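Long-range contacts in sensor protein (Rhodopseudomonas palustris, PDB 2OOL), which binds a bilin chromophore and senses light as a bacteriophytochrome, this chain being its PAS-GAF chromophore-binding part, and probably signals as a histidine kinase: residues G178-K183 / S202-L207; I233-Y238 / L301-V306; P135-R140 / S307-Q312. All blocks are in the same frame, centred on the assembly; numbering follows the deposited sequence.

Contact 1 of 3, residues G178-K183 / S202-L207. With LBV (3-[2-[(Z)-[3-(2-carboxyethyl)-5-[(Z)-(4-ethenyl-3-methyl-5-oxidanylidene-pyrrol-2-ylidene)methyl]-4-methyl-pyrrol-1-ium -2-ylidene]methyl]-5-[(Z)-[(3E)-3-ethylidene-4-methyl-5-oxidanylidene-pyrrolidin-2-ylidene]methyl]-4-methyl-1H-pyrrol-3- yl]propanoic acid), chain C.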
loop_
_atom_site.group_PDB
_atom_site.type_symbol
_atom_site.label_atom_id
_atom_site.label_comp_id
_atom_site.label_asym_id
_atom_site.label_seq_id
_atom_site.Cartn_x
_atom_site.Cartn_y
_atom_site.Cartn_z
ATOM N N GLY A 178 14.776 -0.348 4.373
ATOM C CA GLY A 178 16.205 -0.442 4.150
ATOM C C GLY A 178 17.069 -0.642 5.381
ATOM O O GLY A 178 18.284 -0.561 5.291
ATOM N N PHE A 179 16.467 -0.902 6.537
ATOM C CA PHE A 179 17.247 -1.014 7.774
ATOM C C PHE A 179 17.995 -2.353 7.718
ATOM O O PHE A 179 17.530 -3.325 7.117
ATOM C CB PHE A 179 16.358 -0.911 9.028
ATOM C CG PHE A 179 16.225 0.494 9.606
ATOM C CD1 PHE A 179 16.011 1.617 8.791
ATOM C CD2 PHE A 179 16.278 0.680 10.968
ATOM C CE1 PHE A 179 15.861 2.866 9.340
ATOM C CE2 PHE A 179 16.119 1.925 11.542
ATOM C CZ PHE A 179 15.913 3.031 10.726
ATOM N N ASP A 180 19.173 -2.383 8.325
ATOM C CA ASP A 180 20.032 -3.576 8.387
ATOM C C ASP A 180 19.439 -4.859 9.004
ATOM O O ASP A 180 19.795 -5.957 8.614
ATOM C CB ASP A 180 21.302 -3.179 9.166
ATOM C CG ASP A 180 22.231 -2.288 8.345
ATOM O OD1 ASP A 180 22.201 -2.455 7.116
ATOM O OD2 ASP A 180 22.970 -1.437 8.890
ATOM N N ARG A 181 18.561 -4.728 9.987
ATOM C CA ARG A 181 18.092 -5.867 10.790
ATOM C C ARG A 181 16.725 -5.600 11.378
ATOM O O ARG A 181 16.534 -4.622 12.087
ATOM C CB ARG A 181 19.066 -6.135 11.943
ATOM C CG ARG A 181 18.755 -7.405 12.760
ATOM C CD ARG A 181 19.820 -7.660 13.815
ATOM N NE ARG A 181 19.909 -6.593 14.811
ATOM C CZ ARG A 181 20.977 -6.358 15.564
ATOM N NH1 ARG A 181 20.940 -5.403 16.445
ATOM N NH2 ARG A 181 22.069 -7.073 15.455
ATOM N N ILE A 182 15.766 -6.450 11.043
ATOM C CA ILE A 182 14.422 -6.361 11.571
ATOM C C ILE A 182 14.156 -7.608 12.405
ATOM O O ILE A 182 14.365 -8.726 11.936
ATOM C CB ILE A 182 13.385 -6.281 10.434
ATOM C CG1 ILE A 182 13.756 -5.211 9.391
ATOM C CG2 ILE A 182 11.960 -6.090 10.968
ATOM C CD1 ILE A 182 14.041 -3.840 9.888
ATOM N N LYS A 183 13.665 -7.403 13.637
ATOM C CA LYS A 183 13.406 -8.495 14.598
ATOM C C LYS A 183 11.960 -8.459 15.044
ATOM O O LYS A 183 11.423 -7.415 15.239
ATOM C CB LYS A 183 14.301 -8.342 15.829
ATOM C CG LYS A 183 15.837 -8.534 15.514
ATOM C CD LYS A 183 16.745 -7.763 16.489
ATOM C CE LYS A 183 16.532 -6.258 16.410
ATOM N NZ LYS A 183 17.323 -5.538 15.408
ATOM N N SER A 202 23.322 -8.950 4.647
ATOM C CA SER A 202 24.612 -9.629 4.798
ATOM C C SER A 202 25.573 -8.835 5.681
ATOM O O SER A 202 25.620 -7.596 5.612
ATOM C CB SER A 202 25.256 -9.798 3.412
ATOM O OG SER A 202 25.166 -8.528 2.743
ATOM N N GLY A 203 26.354 -9.553 6.489
ATOM C CA GLY A 203 27.369 -8.930 7.351
ATOM C C GLY A 203 26.876 -8.746 8.768
ATOM O O GLY A 203 27.576 -9.079 9.735
ATOM N N ILE A 204 25.633 -8.301 8.864
ATOM C CA ILE A 204 24.968 -7.963 10.109
ATOM C C ILE A 204 24.843 -9.145 11.065
ATOM O O ILE A 204 24.360 -10.185 10.683
ATOM C CB ILE A 204 23.532 -7.382 9.809
ATOM C CG1 ILE A 204 23.611 -6.286 8.748
ATOM C CG2 ILE A 204 22.866 -6.847 11.064
ATOM C CD1 ILE A 204 24.707 -5.268 9.009
ATOM N N PRO A 205 25.235 -8.960 12.332
ATOM C CA PRO A 205 25.043 -10.017 13.315
ATOM C C PRO A 205 23.565 -10.273 13.665
ATOM O O PRO A 205 22.742 -9.330 13.691
ATOM C CB PRO A 205 25.775 -9.492 14.564
ATOM C CG PRO A 205 26.329 -8.166 14.236
ATOM C CD PRO A 205 25.820 -7.738 12.919
ATOM N N SER A 206 23.281 -11.528 13.989
ATOM C CA SER A 206 21.960 -12.054 14.327
ATOM C C SER A 206 21.722 -12.060 15.837
ATOM O O SER A 206 22.643 -12.377 16.615
ATOM C CB SER A 206 21.866 -13.504 13.850
ATOM O OG SER A 206 20.604 -14.063 14.140
ATOM N N LEU A 207 20.503 -11.683 16.245
ATOM C CA LEU A 207 20.029 -11.865 17.626
ATOM C C LEU A 207 18.866 -12.870 17.707
ATOM O O LEU A 207 18.136 -12.905 18.689
ATOM C CB LEU A 207 19.581 -10.526 18.198
ATOM C CG LEU A 207 20.635 -9.421 18.235
ATOM C CD1 LEU A 207 20.022 -8.099 18.591
ATOM C CD2 LEU A 207 21.745 -9.785 19.201
HETATM C C1A LBV C . 17.761 -0.633 29.706
HETATM C C1B LBV C . 14.501 2.103 28.427
HETATM O O1B LBV C . 11.909 7.350 25.659
HETATM C C1C LBV C . 13.367 0.459 24.350
HETATM O O1C LBV C . 12.705 0.963 19.217
HETATM C C1D LBV C . 15.283 -3.569 22.757
HETATM C C2A LBV C . 17.817 -0.320 31.181
HETATM C C2B LBV C . 13.627 3.194 28.311
HETATM O O2B LBV C . 10.733 5.966 24.414
HETATM C C2C LBV C . 12.837 0.188 23.071
HETATM O O2C LBV C . 14.668 1.505 20.083
HETATM C C2D LBV C . 15.545 -4.936 22.983
HETATM C C3A LBV C . 16.708 0.747 31.210
HETATM C C3B LBV C . 13.025 3.136 27.056
HETATM C C3C LBV C . 13.333 -1.050 22.692
HETATM C C3D LBV C . 15.876 -5.471 21.757
HETATM C C4A LBV C . 16.176 0.917 29.903
HETATM C C4B LBV C . 13.508 1.956 26.416
HETATM C C4C LBV C . 14.182 -1.513 23.712
HETATM C C4D LBV C . 15.816 -4.427 20.824
HETATM C CAA LBV C . 16.251 1.454 32.346
HETATM C CAB LBV C . 12.024 4.161 26.501
HETATM C CAC LBV C . 11.893 1.008 22.162
HETATM C CAD LBV C . 16.230 -6.783 21.551
HETATM C CBA LBV C . 16.705 1.298 33.836
HETATM C CBB LBV C . 12.667 5.116 25.515
HETATM C CBC LBV C . 12.696 2.065 21.340
HETATM C CBD LBV C . 16.541 -7.302 20.299
HETATM C CGB LBV C . 11.673 6.240 25.164
HETATM C CGC LBV C . 13.425 1.466 20.093
HETATM C CHB LBV C . 15.169 1.863 29.635
HETATM C CHC LBV C . 13.078 1.626 25.094
HETATM C CHD LBV C . 14.898 -2.711 23.778
HETATM C CMA LBV C . 19.195 0.282 31.502
HETATM C CMB LBV C . 13.395 4.296 29.368
HETATM C CMC LBV C . 12.951 -1.706 21.347
HETATM C CMD LBV C . 15.478 -5.738 24.302
HETATM N N_A LBV C . 16.819 0.092 29.068
HETATM O O_A LBV C . 18.480 -1.454 29.144
HETATM N N_B LBV C . 14.368 1.402 27.287
HETATM N N_C LBV C . 14.165 -0.576 24.662
HETATM N N_D LBV C . 15.475 -3.315 21.475
HETATM O O_D LBV C . 16.040 -4.469 19.602
#
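Lys183 and Leu207 meet at the wall of the bilin pocket, beside the pyrrole ring that carries the ethenyl group. Lys183 CD lies 3.9 Å from Leu207 CD1 and 3.8 Å from LBV CBD, and Leu207 CD1 comes within 4.0 Å of LBV CBD. The lysine methylenes thus serve as apolar surface next to the chromophore, with Lys183 CE 3.7 Å from the ring oxygen LBV O_D. The same leucine methyl lies over one face of the Arg181 guanidinium, Leu207 CD1 being 3.6 Å from Arg181 CZ. At the edge of that flat group, and in its plane, Arg181 NH2 donates to Pro205 O at 2.9 Å with an angle of 163° at the hydrogen, though the donor stands above the carbonyl plane. Chi1 of -174° puts CG anti to the backbone N, a bend at chi3 follows, and NH1 bonds His299, so two polar partners fix the group's rotation. An alanine in place of Arg181 would probably leave Pro205 O and His299 ND1 without this partner and open a gap under the Leu207 methyl. Farther from the chromophore, the branched Ile204 suits its place by covering two neighbours: CG1 is 3.9 Å from Asp180 CB, and CG2 is 4.0 Å from Arg181 CB. Asp180 OD2 bonds Leu301 N. Asp180 and Arg181 both face His299, a classic beta bulge where strand 181-187 enters the antiparallel GAF sheet.

Contact 2 of 3, residues I233-Y238 / L301-V306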
loop_
_atom_site.group_PDB
_atom_site.type_symbol
_atom_site.label_atom_id
_atom_site.label_comp_id
_atom_site.label_asym_id
_atom_site.label_seq_id
_atom_site.Cartn_x
_atom_site.Cartn_y
_atom_site.Cartn_z
ATOM N N ILE A 233 14.026 6.647 16.061
ATOM C CA ILE A 233 15.187 7.379 16.519
ATOM C C ILE A 233 16.182 7.277 15.373
ATOM O O ILE A 233 16.966 6.378 15.341
ATOM C CB ILE A 233 15.816 6.768 17.845
ATOM C CG1 ILE A 233 14.730 6.484 18.919
ATOM C CG2 ILE A 233 16.965 7.692 18.411
ATOM C CD1 ILE A 233 15.127 5.433 19.976
ATOM N N PRO A 234 16.137 8.219 14.411
ATOM C CA PRO A 234 17.028 8.101 13.239
ATOM C C PRO A 234 18.521 8.195 13.499
ATOM O O PRO A 234 19.292 7.635 12.711
ATOM C CB PRO A 234 16.625 9.254 12.339
ATOM C CG PRO A 234 15.406 9.879 12.937
ATOM C CD PRO A 234 15.263 9.398 14.355
ATOM N N ASP A 235 18.906 8.933 14.538
ATOM C CA ASP A 235 20.273 9.121 14.954
ATOM C C ASP A 235 20.326 9.120 16.458
ATOM O O ASP A 235 19.818 10.064 17.069
ATOM C CB ASP A 235 20.835 10.455 14.459
ATOM C CG ASP A 235 22.369 10.593 14.717
ATOM O OD1 ASP A 235 23.017 9.742 15.393
ATOM O OD2 ASP A 235 22.941 11.573 14.203
ATOM N N ILE A 236 20.898 8.048 17.045
ATOM C CA ILE A 236 20.948 7.875 18.498
ATOM C C ILE A 236 21.904 8.869 19.141
ATOM O O ILE A 236 21.933 8.994 20.361
ATOM C CB ILE A 236 21.321 6.399 18.984
ATOM C CG1 ILE A 236 22.789 6.051 18.631
ATOM C CG2 ILE A 236 20.283 5.349 18.443
ATOM C CD1 ILE A 236 23.379 4.688 19.163
ATOM N N GLY A 237 22.701 9.568 18.348
ATOM C CA GLY A 237 23.681 10.539 18.888
ATOM C C GLY A 237 23.185 11.967 18.887
ATOM O O GLY A 237 23.930 12.891 19.240
ATOM N N TYR A 238 21.909 12.162 18.559
ATOM C CA TYR A 238 21.353 13.482 18.456
ATOM C C TYR A 238 21.560 14.302 19.734
ATOM O O TYR A 238 21.678 13.773 20.830
ATOM C CB TYR A 238 19.857 13.390 18.118
ATOM C CG TYR A 238 18.933 13.037 19.290
ATOM C CD1 TYR A 238 18.704 11.718 19.664
ATOM C CD2 TYR A 238 18.334 14.026 20.033
ATOM C CE1 TYR A 238 17.838 11.390 20.717
ATOM C CE2 TYR A 238 17.478 13.711 21.088
ATOM C CZ TYR A 238 17.234 12.397 21.423
ATOM O OH TYR A 238 16.409 12.124 22.486
ATOM N N LEU A 301 23.015 0.229 11.385
ATOM C CA LEU A 301 24.339 0.546 11.887
ATOM C C LEU A 301 24.574 2.032 11.948
ATOM O O LEU A 301 25.137 2.540 12.928
ATOM C CB LEU A 301 25.404 -0.077 10.982
ATOM C CG LEU A 301 26.876 0.063 11.440
ATOM C CD1 LEU A 301 27.234 -0.964 12.539
ATOM C CD2 LEU A 301 27.835 -0.050 10.255
ATOM N N THR A 302 24.149 2.743 10.902
ATOM C CA THR A 302 24.469 4.170 10.766
ATOM C C THR A 302 23.146 4.947 10.856
ATOM O O THR A 302 22.088 4.383 10.598
ATOM C CB THR A 302 25.196 4.410 9.391
ATOM O OG1 THR A 302 24.322 3.977 8.359
ATOM C CG2 THR A 302 26.504 3.549 9.249
ATOM N N PRO A 303 23.183 6.232 11.235
ATOM C CA PRO A 303 21.934 7.008 11.273
ATOM C C PRO A 303 21.046 6.917 10.020
ATOM O O PRO A 303 21.532 6.995 8.936
ATOM C CB PRO A 303 22.436 8.432 11.468
ATOM C CG PRO A 303 23.692 8.262 12.262
ATOM C CD PRO A 303 24.319 7.020 11.731
ATOM N N ARG A 304 19.732 6.836 10.172
ATOM C CA ARG A 304 18.856 6.728 9.019
ATOM C C ARG A 304 17.388 7.041 9.305
ATOM O O ARG A 304 16.815 6.494 10.277
ATOM C CB ARG A 304 18.935 5.328 8.501
ATOM C CG ARG A 304 18.075 5.074 7.281
ATOM C CD ARG A 304 18.433 3.709 6.660
ATOM N NE ARG A 304 17.549 3.451 5.527
ATOM C CZ ARG A 304 17.940 3.365 4.268
ATOM N NH1 ARG A 304 19.220 3.432 3.962
ATOM N NH2 ARG A 304 17.046 3.144 3.311
ATOM N N PHE A 305 16.767 7.813 8.408
ATOM C CA PHE A 305 15.391 8.265 8.585
ATOM C C PHE A 305 14.453 7.471 7.712
ATOM O O PHE A 305 14.805 7.061 6.619
ATOM C CB PHE A 305 15.262 9.750 8.242
ATOM C CG PHE A 305 13.874 10.330 8.490
ATOM C CD1 PHE A 305 13.070 10.734 7.425
ATOM C CD2 PHE A 305 13.379 10.453 9.781
ATOM C CE1 PHE A 305 11.819 11.265 7.636
ATOM C CE2 PHE A 305 12.117 10.974 10.016
ATOM C CZ PHE A 305 11.321 11.394 8.918
ATOM N N VAL A 306 13.252 7.263 8.212
ATOM C CA VAL A 306 12.202 6.587 7.492
ATOM C C VAL A 306 10.997 7.526 7.478
ATOM O O VAL A 306 10.587 8.045 8.543
ATOM C CB VAL A 306 11.839 5.196 8.180
ATOM C CG1 VAL A 306 10.743 4.458 7.408
ATOM C CG2 VAL A 306 13.062 4.323 8.274
#
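Pro234 and Arg304 join the two loops through their backbones. Arg304 N donates to Pro234 O at 2.7 Å, with an angle of 147° at the hydrogen. Beside this bond Pro234 CA approaches Arg304 O at 3.4 Å in a bent CA-H...O contact. The apolar part is small. Pro234 CG sits in the plane of the Phe305 ring, at its edge, 3.8 Å from Phe305 CD2, the two side chains lying side by side. Chi1 of -176° sets the Phe305 CG anti to the backbone N; the ring that follows presents its edge to the proline. Next to it Pro303 lays its ring alongside the Asp235 carboxylate, Pro303 CG 3.5 Å from Asp235 OD1, a van der Waals contact at the protein surface. One bond within 233-238 holds that carboxylate: Gly237 N donates to Asp235 OD1 at 3.0 Å from above the carboxylate plane, an Asx turn. It coincides with a type I beta turn from Asp235 to Tyr238, whose closing backbone bond is weak; aspartate suits the first position of such a turn because its short side chain can reach that N-H. Around the contact, His42 meets both Pro234 and Phe305, Arg304 NE bonds Thr177 O at the end of helix 162-177, and helix 267-276 packs against Ile233, at the end of the edge strand 230-233, and Ile236 just after it.

Contact 3 of 3, residues P135-R140 / S307-Q312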
loop_
_atom_site.group_PDB
_atom_site.type_symbol
_atom_site.label_atom_id
_atom_site.label_comp_id
_atom_site.label_asym_id
_atom_site.label_seq_id
_atom_site.Cartn_x
_atom_site.Cartn_y
_atom_site.Cartn_z
ATOM N N PRO A 135 11.088 15.649 7.466
ATOM C CA PRO A 135 11.403 15.566 6.048
ATOM C C PRO A 135 10.368 14.753 5.282
ATOM O O PRO A 135 9.740 13.844 5.834
ATOM C CB PRO A 135 12.760 14.852 6.007
ATOM C CG PRO A 135 13.261 14.812 7.409
ATOM C CD PRO A 135 12.077 14.963 8.310
ATOM N N ARG A 136 10.193 15.068 4.016
ATOM C CA ARG A 136 9.186 14.413 3.214
ATOM C C ARG A 136 9.606 13.035 2.698
ATOM O O ARG A 136 10.786 12.710 2.632
ATOM C CB ARG A 136 8.831 15.284 2.006
ATOM C CG ARG A 136 8.350 16.679 2.371
ATOM C CD ARG A 136 7.555 17.334 1.254
ATOM N NE ARG A 136 6.409 16.517 0.875
ATOM C CZ ARG A 136 5.598 16.776 -0.153
ATOM N NH1 ARG A 136 5.760 17.882 -0.904
ATOM N NH2 ARG A 136 4.581 15.954 -0.419
ATOM N N ASP A 137 8.610 12.271 2.281
ATOM C CA ASP A 137 8.842 11.006 1.646
ATOM C C ASP A 137 9.567 11.213 0.318
ATOM O O ASP A 137 9.179 12.075 -0.481
ATOM C CB ASP A 137 7.522 10.279 1.412
ATOM C CG ASP A 137 7.730 8.873 0.879
ATOM O OD1 ASP A 137 8.015 7.949 1.678
ATOM O OD2 ASP A 137 7.608 8.706 -0.347
ATOM N N GLU A 138 10.615 10.421 0.097
ATOM C CA GLU A 138 11.498 10.595 -1.088
ATOM C C GLU A 138 11.472 9.479 -2.136
ATOM O O GLU A 138 12.404 9.386 -2.928
ATOM C CB GLU A 138 12.967 10.748 -0.623
ATOM C CG GLU A 138 13.477 12.194 -0.450
ATOM C CD GLU A 138 14.957 12.229 0.014
ATOM O OE1 GLU A 138 15.869 12.116 -0.861
ATOM O OE2 GLU A 138 15.191 12.364 1.252
ATOM N N SER A 139 10.463 8.624 -2.202
ATOM C CA SER A 139 10.656 7.447 -3.108
ATOM C C SER A 139 10.401 7.706 -4.599
ATOM O O SER A 139 9.421 8.325 -5.014
ATOM C CB SER A 139 9.893 6.194 -2.648
ATOM O OG SER A 139 10.187 5.091 -3.521
ATOM N N ARG A 140 11.291 7.172 -5.420
ATOM C CA ARG A 140 11.048 7.158 -6.845
ATOM C C ARG A 140 10.301 5.856 -7.232
ATOM O O ARG A 140 10.188 5.562 -8.435
ATOM C CB ARG A 140 12.370 7.289 -7.632
ATOM C CG ARG A 140 13.445 8.253 -7.029
ATOM C CD ARG A 140 14.761 8.158 -7.871
ATOM N NE ARG A 140 15.958 8.786 -7.265
ATOM C CZ ARG A 140 17.179 8.752 -7.814
ATOM N NH1 ARG A 140 17.369 8.121 -8.970
ATOM N NH2 ARG A 140 18.217 9.340 -7.215
ATOM N N SER A 307 10.465 7.820 6.291
ATOM C CA SER A 307 9.395 8.864 6.178
ATOM C C SER A 307 8.100 8.468 6.873
ATOM O O SER A 307 7.871 7.316 7.143
ATOM C CB SER A 307 9.074 9.171 4.718
ATOM O OG SER A 307 8.257 8.140 4.169
ATOM N N TYR A 308 7.219 9.421 7.153
ATOM C CA TYR A 308 6.009 9.108 7.871
ATOM C C TYR A 308 5.182 8.021 7.162
ATOM O O TYR A 308 4.604 7.131 7.819
ATOM C CB TYR A 308 5.168 10.346 7.997
ATOM C CG TYR A 308 4.053 10.246 8.991
ATOM C CD1 TYR A 308 4.299 10.407 10.340
ATOM C CD2 TYR A 308 2.760 10.015 8.581
ATOM C CE1 TYR A 308 3.271 10.346 11.258
ATOM C CE2 TYR A 308 1.724 9.958 9.491
ATOM C CZ TYR A 308 1.988 10.108 10.819
ATOM O OH TYR A 308 0.959 10.055 11.744
ATOM N N GLU A 309 5.088 8.134 5.831
ATOM C CA GLU A 309 4.279 7.248 5.033
ATOM C C GLU A 309 4.858 5.816 5.042
ATOM O O GLU A 309 4.093 4.857 5.072
ATOM C CB GLU A 309 4.165 7.743 3.564
ATOM C CG GLU A 309 3.441 9.096 3.355
ATOM C CD GLU A 309 4.391 10.295 3.299
ATOM O OE1 GLU A 309 5.435 10.271 4.002
ATOM O OE2 GLU A 309 4.094 11.256 2.535
ATOM N N VAL A 310 6.184 5.677 5.042
ATOM C CA VAL A 310 6.791 4.364 5.193
ATOM C C VAL A 310 6.500 3.745 6.564
ATOM O O VAL A 310 6.251 2.531 6.660
ATOM C CB VAL A 310 8.285 4.351 4.860
ATOM C CG1 VAL A 310 8.899 2.955 5.173
ATOM C CG2 VAL A 310 8.490 4.673 3.346
ATOM N N ARG A 311 6.484 4.572 7.605
ATOM C CA ARG A 311 6.122 4.147 8.956
ATOM C C ARG A 311 4.679 3.734 9.028
ATOM O O ARG A 311 4.379 2.734 9.688
ATOM C CB ARG A 311 6.502 5.209 10.025
ATOM C CG ARG A 311 8.012 5.530 9.953
ATOM C CD ARG A 311 8.677 6.229 11.122
ATOM N NE ARG A 311 7.961 7.323 11.756
ATOM C CZ ARG A 311 8.016 8.609 11.376
ATOM N NH1 ARG A 311 8.680 8.993 10.283
ATOM N NH2 ARG A 311 7.375 9.519 12.076
ATOM N N GLN A 312 3.774 4.436 8.338
ATOM C CA GLN A 312 2.381 4.022 8.279
ATOM C C GLN A 312 2.230 2.643 7.581
ATOM O O GLN A 312 1.288 1.888 7.892
ATOM C CB GLN A 312 1.509 5.026 7.551
ATOM C CG GLN A 312 1.292 6.363 8.255
ATOM C CD GLN A 312 0.435 7.297 7.413
ATOM O OE1 GLN A 312 0.785 7.645 6.257
ATOM N NE2 GLN A 312 -0.703 7.672 7.958
HETATM O O HOH W 1 5.961 13.141 1.950
#
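Ser307 holds the N-cap of helix 308-332, and Asp137, in the loop that follows strand 128-134, meets it there. The Ser307 OG donates to Asp137 OD1 across a short 2.5 Å, using the anti lone pair of that oxygen. The same OG accepts a weak capping bond from Val310 N at 3.3 Å. Serine suits the place because its short side chain can turn back to the first turn of the helix: chi1 of 77° puts OG between the backbone N and the carbonyl carbon, from where it takes one N-H and gives its own proton to the acid. Asp137 CG stands anti to the backbone N (chi1 -174°), and OD1 reaches the serine; Val310 CG2 packs 3.7 Å from Asp137 OD1. The contact thereby ties the loop leaving strand 128-134, of the seven-stranded sheet that holds the PAS fold, to the start of the long helix 308-332, the last of the modelled chain; close by, Arg311 makes a salt bridge to Glu134. A second acid, Glu309, whose chain bends at chi2, has OE1 3.3 Å from Asp137 CB, with the like-charged Asp137 OD1 4.2 Å from Glu309 OE1. The helix N-terminus would tend to ease this repulsion, and Arg150 of the second subunit packs on both acids. One water also bridges the segments, accepting from Asp137 N at 2.8 Å and donating to Glu309 OE2 at 2.7 Å. Asp137 OD2 receives a weak bond from Ser139 N, in the loop leading to helix 142-157.

Contacts 1 and 2 follow one another along the chain, and contact 3 spans both, its first segment preceding them and its second starting right after 301-306. Contacts 1 and 2 lie within the GAF domain, their centres about 15 Å apart, and touch where Phe179 packs on Val306. Contact 3 is also about 15 Å from contact 2 between centres, joined by Arg311 NH1 to Val306 O and by Phe305 on Pro135, but about 21 Å between centres from contact 1. Segment 301-306, between strand 291-300 and helix 308-332, is thus the middle member of a continuous path from the bilin pocket to the PAS-GAF junction and the second subunit.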